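Local coordinates for mandelate racemase / muconate lactonizing enzyme, C-terminal domain protein (Pseudovibrio sp. JE062, PDB 4JHM) that is of unknown specific function but has the two-domain build of the enolase superfamily, with an alpha/beta capping domain and a TIM-barrel-like domain, at residues A[7-13]-A[39-45]; A[82-88]-A[111-115]; A[99-103]-A[274-278]; A[121-125]-A[312-316]. Residues are numbered along the deposited sequence.

Interaction 1: residues A[7-13]-A[39-45]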
loop_
_atom_site.group_PDB
_atom_site.type_symbol
_atom_site.label_atom_id
_atom_site.label_comp_id
_atom_site.label_asym_id
_atom_site.label_seq_id
_atom_site.Cartn_x
_atom_site.Cartn_y
_atom_site.Cartn_z
ATOM N N ARG A 7 2.652 -16.514 -49.782
ATOM C CA ARG A 7 1.925 -15.270 -49.959
ATOM C C ARG A 7 0.421 -15.514 -49.928
ATOM O O ARG A 7 -0.052 -16.581 -50.322
ATOM C CB ARG A 7 2.334 -14.634 -51.292
ATOM C CG ARG A 7 1.747 -13.255 -51.543
ATOM C CD ARG A 7 2.142 -12.720 -52.911
ATOM N NE ARG A 7 3.538 -12.291 -52.964
ATOM C CZ ARG A 7 4.520 -12.967 -53.557
ATOM N NH1 ARG A 7 4.277 -14.124 -54.161
ATOM N NH2 ARG A 7 5.755 -12.480 -53.546
ATOM N N ILE A 8 -0.328 -14.526 -49.448
ATOM C CA ILE A 8 -1.783 -14.577 -49.514
ATOM C C ILE A 8 -2.214 -14.355 -50.959
ATOM O O ILE A 8 -1.910 -13.323 -51.557
ATOM C CB ILE A 8 -2.440 -13.508 -48.620
ATOM C CG1 ILE A 8 -2.140 -13.783 -47.145
ATOM C CG2 ILE A 8 -3.942 -13.476 -48.848
ATOM C CD1 ILE A 8 -2.868 -14.981 -46.576
ATOM N N SER A 9 -2.919 -15.337 -51.509
ATOM C CA SER A 9 -3.317 -15.325 -52.914
ATOM C C SER A 9 -4.720 -14.740 -53.096
ATOM O O SER A 9 -5.006 -14.083 -54.099
ATOM C CB SER A 9 -3.258 -16.757 -53.465
ATOM O OG SER A 9 -3.995 -16.905 -54.665
ATOM N N ARG A 10 -5.579 -14.964 -52.104
ATOM C CA ARG A 10 -7.002 -14.669 -52.222
ATOM C C ARG A 10 -7.670 -14.802 -50.851
ATOM O O ARG A 10 -7.237 -15.600 -50.020
ATOM C CB ARG A 10 -7.627 -15.646 -53.227
ATOM C CG ARG A 10 -9.145 -15.762 -53.189
ATOM C CD ARG A 10 -9.602 -17.029 -53.906
ATOM N NE ARG A 10 -11.056 -17.174 -53.937
ATOM C CZ ARG A 10 -11.811 -16.958 -55.013
ATOM N NH1 ARG A 10 -11.257 -16.590 -56.162
ATOM N NH2 ARG A 10 -13.126 -17.115 -54.942
ATOM N N VAL A 11 -8.715 -14.013 -50.609
ATOM C CA VAL A 11 -9.485 -14.150 -49.368
ATOM C C VAL A 11 -10.993 -14.093 -49.628
ATOM O O VAL A 11 -11.460 -13.355 -50.494
ATOM C CB VAL A 11 -9.092 -13.085 -48.320
ATOM C CG1 VAL A 11 -7.583 -12.879 -48.308
ATOM C CG2 VAL A 11 -9.807 -11.770 -48.579
ATOM N N GLU A 12 -11.744 -14.896 -48.878
ATOM C CA GLU A 12 -13.199 -14.929 -48.986
ATOM C C GLU A 12 -13.831 -14.677 -47.624
ATOM O O GLU A 12 -13.465 -15.316 -46.635
ATOM C CB GLU A 12 -13.666 -16.286 -49.506
ATOM C CG GLU A 12 -13.312 -16.565 -50.954
ATOM C CD GLU A 12 -13.715 -17.959 -51.390
ATOM O OE1 GLU A 12 -14.009 -18.800 -50.514
ATOM O OE2 GLU A 12 -13.728 -18.215 -52.610
ATOM N N LEU A 13 -14.780 -13.750 -47.572
ATOM C CA LEU A 13 -15.473 -13.453 -46.328
ATOM C C LEU A 13 -16.894 -13.981 -46.382
ATOM O O LEU A 13 -17.572 -13.836 -47.394
ATOM C CB LEU A 13 -15.494 -11.947 -46.077
ATOM C CG LEU A 13 -14.135 -11.248 -46.076
ATOM C CD1 LEU A 13 -14.288 -9.819 -45.575
ATOM C CD2 LEU A 13 -13.133 -12.023 -45.235
ATOM N N ILE A 39 -16.871 -16.161 -41.253
ATOM C CA ILE A 39 -15.751 -16.996 -41.653
ATOM C C ILE A 39 -14.800 -16.273 -42.596
ATOM O O ILE A 39 -15.222 -15.674 -43.586
ATOM C CB ILE A 39 -16.230 -18.289 -42.329
ATOM C CG1 ILE A 39 -16.882 -19.208 -41.295
ATOM C CG2 ILE A 39 -15.063 -19.001 -42.992
ATOM C CD1 ILE A 39 -17.515 -20.451 -41.887
ATOM N N VAL A 40 -13.513 -16.337 -42.264
ATOM C CA VAL A 40 -12.452 -15.854 -43.134
ATOM C C VAL A 40 -11.711 -17.047 -43.717
ATOM O O VAL A 40 -11.145 -17.850 -42.974
ATOM C CB VAL A 40 -11.431 -14.997 -42.365
ATOM C CG1 VAL A 40 -10.283 -14.597 -43.281
ATOM C CG2 VAL A 40 -12.096 -13.766 -41.773
ATOM N N ARG A 41 -11.720 -17.167 -45.043
ATOM C CA ARG A 41 -10.977 -18.224 -45.715
ATOM C C ARG A 41 -9.822 -17.630 -46.516
ATOM O O ARG A 41 -10.041 -16.904 -47.483
ATOM C CB ARG A 41 -11.889 -19.030 -46.643
ATOM C CG ARG A 41 -11.462 -20.485 -46.774
ATOM C CD ARG A 41 -11.449 -20.969 -48.209
ATOM N NE ARG A 41 -12.778 -21.308 -48.710
ATOM C CZ ARG A 41 -13.002 -22.164 -49.704
ATOM N NH1 ARG A 41 -11.990 -22.778 -50.302
ATOM N NH2 ARG A 41 -14.240 -22.415 -50.099
ATOM N N LEU A 42 -8.594 -17.942 -46.111
ATOM C CA LEU A 42 -7.411 -17.412 -46.776
ATOM C C LEU A 42 -6.850 -18.426 -47.762
ATOM O O LEU A 42 -6.806 -19.620 -47.474
ATOM C CB LEU A 42 -6.330 -17.067 -45.753
ATOM C CG LEU A 42 -6.684 -16.038 -44.679
ATOM C CD1 LEU A 42 -5.583 -15.992 -43.631
ATOM C CD2 LEU A 42 -6.909 -14.659 -45.283
ATOM N N PHE A 43 -6.417 -17.936 -48.920
ATOM C CA PHE A 43 -5.771 -18.770 -49.925
ATOM C C PHE A 43 -4.308 -18.353 -50.078
ATOM O O PHE A 43 -3.934 -17.239 -49.710
ATOM C CB PHE A 43 -6.481 -18.632 -51.272
ATOM C CG PHE A 43 -7.868 -19.217 -51.303
ATOM C CD1 PHE A 43 -8.062 -20.567 -51.564
ATOM C CD2 PHE A 43 -8.980 -18.413 -51.102
ATOM C CE1 PHE A 43 -9.338 -21.106 -51.609
ATOM C CE2 PHE A 43 -10.256 -18.946 -51.149
ATOM C CZ PHE A 43 -10.437 -20.293 -51.406
ATOM N N THR A 44 -3.489 -19.245 -50.631
ATOM C CA THR A 44 -2.067 -18.972 -50.833
ATOM C C THR A 44 -1.627 -19.270 -52.271
ATOM O O THR A 44 -2.451 -19.572 -53.134
ATOM C CB THR A 44 -1.199 -19.796 -49.862
ATOM O OG1 THR A 44 -1.526 -21.184 -49.985
ATOM C CG2 THR A 44 -1.433 -19.352 -48.430
ATOM N N GLU A 45 -0.325 -19.171 -52.520
ATOM C CA GLU A 45 0.225 -19.418 -53.850
ATOM C C GLU A 45 0.173 -20.896 -54.225
ATOM O O GLU A 45 0.006 -21.233 -55.396
ATOM C CB GLU A 45 1.673 -18.921 -53.935
ATOM C CG GLU A 45 1.830 -17.408 -53.877
ATOM C CD GLU A 45 1.431 -16.711 -55.170
ATOM O OE1 GLU A 45 2.143 -15.773 -55.585
ATOM O OE2 GLU A 45 0.407 -17.094 -55.774
#
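Phe43 lies against the side chains of Arg10 and Glu12. Its CD2 is 3.2 Å from Arg10 CD, and its CE2 is 3.6 Å from Glu12 CD, which sits at the ring edge. Arg10 and Glu12 are also paired, with Arg10 NH2 2.6 Å from Glu12 OE2. Arg41 NE is 3.3 Å from Glu12 OE1. That oxygen lies over a face of the guanidinium, so these two side chains meet by charge alone, with no N-H pointing at the oxygen. Arg41 also has a salt bridge to Glu49, and Arg10 one to Glu376. Strands 8-16 and 34-44 are neighbours in the antiparallel sheet of the N-terminal capping domain of the enolase superfamily. Glu12 and Arg41 form a hydrogen-bonded pair: Glu12 N to Arg41 O and Arg41 N to Glu12 O are both 3.0 Å. Phe43 N donates to Arg10 O at 2.7 Å, and Ser9 N to Phe43 O at 2.8 Å. The opposite face is apolar. Val11 CG1 meets Leu42 CD2 at 3.6 Å, and Leu13 CD2 meets Val40 CG2 at 4.0 Å. Helices 65-73 and 100-119 cover this face. Arg7 NH1 and Glu45 OE1 form a salt bridge at 3.0 Å.

Interaction 2: residues A[82-88]-A[111-115]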
loop_
_atom_site.group_PDB
_atom_site.type_symbol
_atom_site.label_atom_id
_atom_site.label_comp_id
_atom_site.label_asym_id
_atom_site.label_seq_id
_atom_site.Cartn_x
_atom_site.Cartn_y
_atom_site.Cartn_z
ATOM N N PRO A 82 1.437 -15.390 -44.471
ATOM C CA PRO A 82 0.603 -15.846 -43.360
ATOM C C PRO A 82 1.352 -16.657 -42.309
ATOM O O PRO A 82 0.817 -16.894 -41.229
ATOM C CB PRO A 82 -0.444 -16.727 -44.050
ATOM C CG PRO A 82 0.221 -17.205 -45.293
ATOM C CD PRO A 82 1.097 -16.070 -45.734
ATOM N N LEU A 83 2.568 -17.085 -42.623
ATOM C CA LEU A 83 3.344 -17.916 -41.707
ATOM C C LEU A 83 4.016 -17.085 -40.614
ATOM O O LEU A 83 4.386 -17.611 -39.565
ATOM C CB LEU A 83 4.396 -18.715 -42.477
ATOM C CG LEU A 83 3.842 -19.733 -43.475
ATOM C CD1 LEU A 83 4.963 -20.268 -44.347
ATOM C CD2 LEU A 83 3.119 -20.865 -42.761
HETATM N N MSE A 84 4.173 -15.791 -40.867
HETATM C CA MSE A 84 4.737 -14.874 -39.884
HETATM C C MSE A 84 3.604 -14.307 -39.081
HETATM O O MSE A 84 3.244 -13.141 -39.242
HETATM C CB MSE A 84 5.498 -13.773 -40.610
HETATM C CG MSE A 84 6.508 -14.372 -41.583
HETATM SE SE MSE A 84 7.955 -15.243 -40.565
HETATM C CE MSE A 84 9.223 -13.735 -40.573
ATOM N N THR A 85 3.046 -15.135 -38.199
ATOM C CA THR A 85 1.806 -14.823 -37.479
ATOM C C THR A 85 1.913 -13.660 -36.486
ATOM O O THR A 85 0.909 -13.024 -36.161
ATOM C CB THR A 85 1.286 -16.054 -36.705
ATOM O OG1 THR A 85 2.291 -16.515 -35.796
ATOM C CG2 THR A 85 0.920 -17.175 -37.655
ATOM N N GLN A 86 3.115 -13.392 -35.991
ATOM C CA GLN A 86 3.301 -12.309 -35.035
ATOM C C GLN A 86 3.423 -10.978 -35.765
ATOM O O GLN A 86 2.928 -9.953 -35.294
ATOM C CB GLN A 86 4.533 -12.555 -34.167
ATOM C CG GLN A 86 4.857 -11.412 -33.220
ATOM C CD GLN A 86 3.674 -11.017 -32.353
ATOM O OE1 GLN A 86 3.208 -11.801 -31.528
ATOM N NE2 GLN A 86 3.187 -9.792 -32.535
ATOM N N GLU A 87 4.089 -10.997 -36.916
ATOM C CA GLU A 87 4.225 -9.798 -37.735
ATOM C C GLU A 87 2.878 -9.425 -38.349
ATOM O O GLU A 87 2.578 -8.245 -38.528
ATOM C CB GLU A 87 5.277 -10.009 -38.826
ATOM C CG GLU A 87 5.438 -8.834 -39.781
ATOM C CD GLU A 87 4.454 -8.872 -40.935
ATOM O OE1 GLU A 87 3.862 -7.817 -41.254
ATOM O OE2 GLU A 87 4.269 -9.961 -41.523
ATOM N N LEU A 88 2.072 -10.436 -38.668
ATOM C CA LEU A 88 0.717 -10.220 -39.167
ATOM C C LEU A 88 -0.150 -9.624 -38.061
ATOM O O LEU A 88 -0.840 -8.625 -38.258
ATOM C CB LEU A 88 0.107 -11.538 -39.641
ATOM C CG LEU A 88 -1.202 -11.418 -40.426
ATOM C CD1 LEU A 88 -0.966 -10.700 -41.745
ATOM C CD2 LEU A 88 -1.819 -12.787 -40.666
ATOM N N ALA A 111 -4.224 -17.807 -40.220
ATOM C CA ALA A 111 -2.804 -17.915 -40.534
ATOM C C ALA A 111 -2.200 -19.106 -39.807
ATOM O O ALA A 111 -1.402 -19.849 -40.378
ATOM C CB ALA A 111 -2.073 -16.639 -40.160
ATOM N N TRP A 112 -2.585 -19.287 -38.546
ATOM C CA TRP A 112 -2.117 -20.432 -37.768
ATOM C C TRP A 112 -2.596 -21.746 -38.392
ATOM O O TRP A 112 -1.870 -22.739 -38.384
ATOM C CB TRP A 112 -2.582 -20.332 -36.311
ATOM C CG TRP A 112 -1.686 -19.494 -35.442
ATOM C CD1 TRP A 112 -1.902 -18.209 -35.048
ATOM C CD2 TRP A 112 -0.435 -19.886 -34.859
ATOM N NE1 TRP A 112 -0.869 -17.775 -34.257
ATOM C CE2 TRP A 112 0.046 -18.784 -34.126
ATOM C CE3 TRP A 112 0.325 -21.061 -34.886
ATOM C CZ2 TRP A 112 1.252 -18.820 -33.427
ATOM C CZ3 TRP A 112 1.524 -21.097 -34.193
ATOM C CH2 TRP A 112 1.975 -19.983 -33.474
ATOM N N ASP A 113 -3.811 -21.741 -38.934
ATOM C CA ASP A 113 -4.375 -22.923 -39.585
ATOM C C ASP A 113 -3.518 -23.352 -40.782
ATOM O O ASP A 113 -3.248 -24.541 -40.975
ATOM C CB ASP A 113 -5.816 -22.640 -40.038
ATOM C CG ASP A 113 -6.513 -23.870 -40.613
ATOM O OD1 ASP A 113 -6.187 -25.008 -40.208
ATOM O OD2 ASP A 113 -7.402 -23.692 -41.467
ATOM N N ILE A 114 -3.102 -22.370 -41.578
ATOM C CA ILE A 114 -2.245 -22.600 -42.735
ATOM C C ILE A 114 -0.881 -23.117 -42.299
ATOM O O ILE A 114 -0.343 -24.052 -42.900
ATOM C CB ILE A 114 -2.075 -21.305 -43.550
ATOM C CG1 ILE A 114 -3.278 -21.106 -44.471
ATOM C CG2 ILE A 114 -0.796 -21.334 -44.369
ATOM C CD1 ILE A 114 -3.368 -19.718 -45.071
ATOM N N LYS A 115 -0.328 -22.511 -41.251
ATOM C CA LYS A 115 0.973 -22.913 -40.720
ATOM C C LYS A 115 0.935 -24.347 -40.202
ATOM O O LYS A 115 1.916 -25.075 -40.313
ATOM C CB LYS A 115 1.397 -21.966 -39.595
ATOM C CG LYS A 115 2.716 -22.328 -38.930
ATOM C CD LYS A 115 2.907 -21.576 -37.618
ATOM C CE LYS A 115 3.133 -20.089 -37.838
ATOM N NZ LYS A 115 3.419 -19.372 -36.563
#
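Pro82 opens the contact with its CB directed at the helix. Its O is 3.1 Å from Ala111 CB, and its CB is 4.3 Å from Ile114 CD1. Leu83 follows, and its CD2 packs on Ile114 CG2 at 4.3 Å and on Lys115 CB at 3.8 Å. Leu83 O is 3.3 Å from Lys115 CE. Met84, a selenomethionine, turns away. It is the centre of an inverse gamma turn and the N-cap of helix 85-92. Thr85 makes both the polar contact and the contact with the aromatic ring. Its OG1 accepts a hydrogen bond from Lys115 NZ at 3.2 Å. Its CG2 lies over the five-membered ring of Trp112, 3.8 Å from the centroid, a CH-pi contact. One turn on, Leu88 CD2 reaches Ala111 CB at 3.9 Å. The small Ala111 side chain is thus met by Pro82, Thr85 and Leu88. Both helices belong to the capping domain of the enolase superfamily. Lys115 NZ also bonds to Met125 O and Gly128 O of the second subunit, so the contact adjoins a subunit interface. Trp112 NE1 bonds to Thr280 of helix 279-291 and its ring packs on helix 123-127, while Pro82 and Ile114 rest on strand 34-44.

Interaction 3: residues A[99-103]-A[274-278]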
loop_
_atom_site.group_PDB
_atom_site.type_symbol
_atom_site.label_atom_id
_atom_site.label_comp_id
_atom_site.label_asym_id
_atom_site.label_seq_id
_atom_site.Cartn_x
_atom_site.Cartn_y
_atom_site.Cartn_z
ATOM N N GLY A 99 -14.636 -2.557 -35.415
ATOM C CA GLY A 99 -14.824 -3.982 -35.165
ATOM C C GLY A 99 -13.878 -4.470 -34.081
ATOM O O GLY A 99 -14.242 -5.294 -33.241
ATOM N N GLY A 100 -12.652 -3.964 -34.108
ATOM C CA GLY A 100 -11.663 -4.300 -33.093
ATOM C C GLY A 100 -11.097 -5.705 -33.187
ATOM O O GLY A 100 -10.998 -6.284 -34.269
ATOM N N LEU A 101 -10.727 -6.250 -32.033
ATOM C CA LEU A 101 -10.025 -7.528 -31.956
ATOM C C LEU A 101 -10.902 -8.699 -32.398
ATOM O O LEU A 101 -10.409 -9.650 -33.008
ATOM C CB LEU A 101 -9.501 -7.753 -30.534
ATOM C CG LEU A 101 -8.505 -6.699 -30.025
ATOM C CD1 LEU A 101 -8.195 -6.880 -28.548
ATOM C CD2 LEU A 101 -7.221 -6.737 -30.832
ATOM N N PRO A 102 -12.207 -8.639 -32.093
ATOM C CA PRO A 102 -13.128 -9.671 -32.572
ATOM C C PRO A 102 -13.103 -9.817 -34.087
ATOM O O PRO A 102 -13.093 -10.935 -34.602
ATOM C CB PRO A 102 -14.496 -9.159 -32.116
ATOM C CG PRO A 102 -14.200 -8.325 -30.920
ATOM C CD PRO A 102 -12.869 -7.686 -31.186
ATOM N N ALA A 103 -13.092 -8.690 -34.789
ATOM C CA ALA A 103 -13.103 -8.692 -36.245
ATOM C C ALA A 103 -11.760 -9.146 -36.824
ATOM O O ALA A 103 -11.692 -9.577 -37.974
ATOM C CB ALA A 103 -13.463 -7.308 -36.765
ATOM N N THR A 274 -11.218 -16.119 -30.533
ATOM C CA THR A 274 -11.942 -15.433 -31.597
ATOM C C THR A 274 -12.377 -14.029 -31.192
ATOM O O THR A 274 -13.161 -13.391 -31.899
ATOM C CB THR A 274 -13.211 -16.208 -31.987
ATOM O OG1 THR A 274 -14.115 -16.225 -30.877
ATOM C CG2 THR A 274 -12.869 -17.630 -32.382
ATOM N N VAL A 275 -11.878 -13.552 -30.051
ATOM C CA VAL A 275 -12.237 -12.228 -29.556
ATOM C C VAL A 275 -11.010 -11.390 -29.207
ATOM O O VAL A 275 -10.944 -10.210 -29.558
ATOM C CB VAL A 275 -13.148 -12.315 -28.316
ATOM C CG1 VAL A 275 -13.247 -10.963 -27.629
ATOM C CG2 VAL A 275 -14.534 -12.801 -28.697
ATOM N N CYS A 276 -10.039 -11.990 -28.523
ATOM C CA CYS A 276 -8.907 -11.225 -27.987
ATOM C C CYS A 276 -7.772 -10.995 -28.986
ATOM O O CYS A 276 -6.745 -10.425 -28.631
ATOM C CB CYS A 276 -8.362 -11.888 -26.719
ATOM S SG CYS A 276 -7.611 -13.512 -26.955
ATOM N N GLY A 277 -7.950 -11.426 -30.229
ATOM C CA GLY A 277 -6.937 -11.199 -31.256
ATOM C C GLY A 277 -6.379 -12.459 -31.892
ATOM O O GLY A 277 -5.360 -12.409 -32.580
ATOM N N GLY A 278 -7.039 -13.590 -31.656
ATOM C CA GLY A 278 -6.655 -14.850 -32.283
ATOM C C GLY A 278 -5.727 -15.715 -31.448
ATOM O O GLY A 278 -5.402 -15.389 -30.308
#
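This contact joins the two domains of the enolase-superfamily fold. The start of helix 100-119, from the capping domain, meets the loop before helix 279-291 of the barrel domain. Leu101 points its CB toward the loop, and Leu101 CB is 3.0 Å from Val275 O. The m, t rotamer then carries Leu101 CD1 to 3.8 Å from Cys276 O. The leucine thus packs on loop backbone more than on side chains. Val275 and Cys276 direct their CB atoms away, with chi1 in t and p respectively. Even so, Val275 CG1 comes within 4.3 Å of Pro102 CG, the one apolar side-chain pair here. Trp98 of the third subunit packs on both Pro102 and Val275. Thr274 holds chi1 in p, and its side chain stays clear of the helix. Gly277 has phi 121° and psi 13°. At these angles a CB would jam against the carbonyl O of Cys276, so the lack of a side chain suits this turn. Polar ties come from nearby: Ser105 OG bonds to Leu101 O and to Gly277 N, bridging the two segments. Between the segments themselves the approach is by packing. Pro102 N is 3.2 Å from Val275 O, but the proline nitrogen has no hydrogen to share.

Interaction 4: residues A[121-125]-A[312-316]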
loop_
_atom_site.group_PDB
_atom_site.type_symbol
_atom_site.label_atom_id
_atom_site.label_comp_id
_atom_site.label_asym_id
_atom_site.label_seq_id
_atom_site.Cartn_x
_atom_site.Cartn_y
_atom_site.Cartn_z
HETATM N N MSE A 121 1.052 -30.960 -38.957
HETATM C CA MSE A 121 0.671 -31.371 -37.602
HETATM C C MSE A 121 -0.415 -30.489 -37.045
HETATM O O MSE A 121 -0.598 -29.358 -37.495
HETATM C CB MSE A 121 1.869 -31.362 -36.644
HETATM C CG MSE A 121 2.835 -30.203 -36.871
HETATM SE SE MSE A 121 4.392 -30.374 -35.665
HETATM C CE MSE A 121 5.182 -32.032 -36.377
ATOM N N PRO A 122 -1.163 -31.007 -36.056
ATOM C CA PRO A 122 -2.214 -30.243 -35.393
ATOM C C PRO A 122 -1.667 -29.003 -34.704
ATOM O O PRO A 122 -0.501 -28.973 -34.315
ATOM C CB PRO A 122 -2.770 -31.224 -34.349
ATOM C CG PRO A 122 -1.735 -32.283 -34.198
ATOM C CD PRO A 122 -1.075 -32.382 -35.538
ATOM N N LEU A 123 -2.511 -27.992 -34.545
ATOM C CA LEU A 123 -2.064 -26.719 -34.010
ATOM C C LEU A 123 -1.550 -26.867 -32.581
ATOM O O LEU A 123 -0.546 -26.259 -32.213
ATOM C CB LEU A 123 -3.195 -25.693 -34.048
ATOM C CG LEU A 123 -2.716 -24.239 -34.039
ATOM C CD1 LEU A 123 -2.302 -23.824 -35.442
ATOM C CD2 LEU A 123 -3.792 -23.310 -33.499
ATOM N N TYR A 124 -2.226 -27.680 -31.778
ATOM C CA TYR A 124 -1.861 -27.797 -30.371
ATOM C C TYR A 124 -0.421 -28.284 -30.230
ATOM O O TYR A 124 0.219 -28.051 -29.203
ATOM C CB TYR A 124 -2.846 -28.692 -29.596
ATOM C CG TYR A 124 -2.790 -30.170 -29.926
ATOM C CD1 TYR A 124 -1.833 -30.999 -29.350
ATOM C CD2 TYR A 124 -3.718 -30.742 -30.790
ATOM C CE1 TYR A 124 -1.788 -32.350 -29.642
ATOM C CE2 TYR A 124 -3.681 -32.092 -31.090
ATOM C CZ TYR A 124 -2.716 -32.891 -30.515
ATOM O OH TYR A 124 -2.685 -34.231 -30.816
HETATM N N MSE A 125 0.093 -28.934 -31.270
HETATM C CA MSE A 125 1.484 -29.393 -31.272
HETATM C C MSE A 125 2.427 -28.248 -31.532
HETATM O O MSE A 125 3.454 -28.118 -30.867
HETATM C CB MSE A 125 1.667 -30.456 -32.343
HETATM C CG MSE A 125 2.817 -31.386 -31.986
HETATM SE SE MSE A 125 2.751 -32.977 -33.144
HETATM C CE MSE A 125 1.553 -34.067 -32.021
ATOM N N HIS A 312 -7.558 -26.080 -29.217
ATOM C CA HIS A 312 -6.176 -26.357 -29.573
ATOM C C HIS A 312 -5.211 -25.704 -28.597
ATOM O O HIS A 312 -4.288 -26.337 -28.087
ATOM C CB HIS A 312 -5.889 -25.887 -30.999
ATOM C CG HIS A 312 -6.222 -26.906 -32.039
ATOM N ND1 HIS A 312 -5.447 -28.023 -32.255
ATOM C CD2 HIS A 312 -7.250 -26.984 -32.915
ATOM C CE1 HIS A 312 -5.981 -28.744 -33.223
ATOM N NE2 HIS A 312 -7.075 -28.137 -33.642
ATOM N N VAL A 313 -5.433 -24.429 -28.335
ATOM C CA VAL A 313 -4.586 -23.703 -27.415
ATOM C C VAL A 313 -4.624 -24.372 -26.042
ATOM O O VAL A 313 -3.593 -24.516 -25.392
ATOM C CB VAL A 313 -5.019 -22.229 -27.321
ATOM C CG1 VAL A 313 -4.090 -21.453 -26.404
ATOM C CG2 VAL A 313 -5.040 -21.605 -28.709
ATOM N N ALA A 314 -5.809 -24.803 -25.614
ATOM C CA ALA A 314 -5.965 -25.435 -24.301
ATOM C C ALA A 314 -5.242 -26.783 -24.228
ATOM O O ALA A 314 -4.824 -27.212 -23.156
ATOM C CB ALA A 314 -7.440 -25.599 -23.955
ATOM N N LEU A 315 -5.094 -27.449 -25.367
ATOM C CA LEU A 315 -4.382 -28.728 -25.409
ATOM C C LEU A 315 -2.865 -28.533 -25.380
ATOM O O LEU A 315 -2.120 -29.448 -25.032
ATOM C CB LEU A 315 -4.794 -29.534 -26.645
ATOM C CG LEU A 315 -5.986 -30.483 -26.464
ATOM C CD1 LEU A 315 -7.038 -29.933 -25.514
ATOM C CD2 LEU A 315 -6.611 -30.793 -27.811
ATOM N N ALA A 316 -2.415 -27.331 -25.726
ATOM C CA ALA A 316 -0.991 -27.023 -25.760
ATOM C C ALA A 316 -0.442 -26.664 -24.378
ATOM O O ALA A 316 0.764 -26.705 -24.159
ATOM C CB ALA A 316 -0.730 -25.892 -26.741
#
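This is a buried helix-to-helix contact between the two domains of the enolase-superfamily fold. The short helix 123-127, which follows the long capping-domain helix 100-119, packs on the end of helix 304-316 of the barrel domain. His312 is at its centre. Tyr124 N donates a hydrogen bond to His312 ND1 at 3.3 Å. The other ring nitrogen, NE2, bonds to Leu356 O, so both imidazole nitrogens have partners. Leu123 CB sits over the His312 ring face, 4.0 Å from the centroid, a CH-pi contact. The rings of Tyr124 and His312 meet rim to rim, with centroids 5.9 Å apart and planes at 20°. Neither ring stacks on the other. The Tyr124 hydroxyl bonds to Thr132. Closer to the backbone, Tyr124 CB packs on Leu315 CB at 3.6 Å and is 3.1 Å from His312 O. Further along helix 304-316, Tyr124 O is 3.4 Å from Ala316 CB.

How the interactions relate
Interactions 1 and 2 lie within the capping domain and touch, with centres about 12 Å apart. Ile114 of helix 100-119 packs on the sheet at Leu42 and Thr44. Interactions 3 and 4 connect that domain to the barrel, and their centres are about 20 Å apart. Helix 100-119 serves interactions 2 and 3. Helix 123-127, next in the chain, serves interaction 4, where Leu123 touches Trp112 of interaction 2. Interaction 1 closes first along the chain. The segments of interaction 3 alternate with those of interactions 2 and 4. The barrel segments 274-278 and 312-316 thus both pack back on helices 100-119 and 123-127, joining the domains at two places. Interactions 2 and 4 also meet the second subunit.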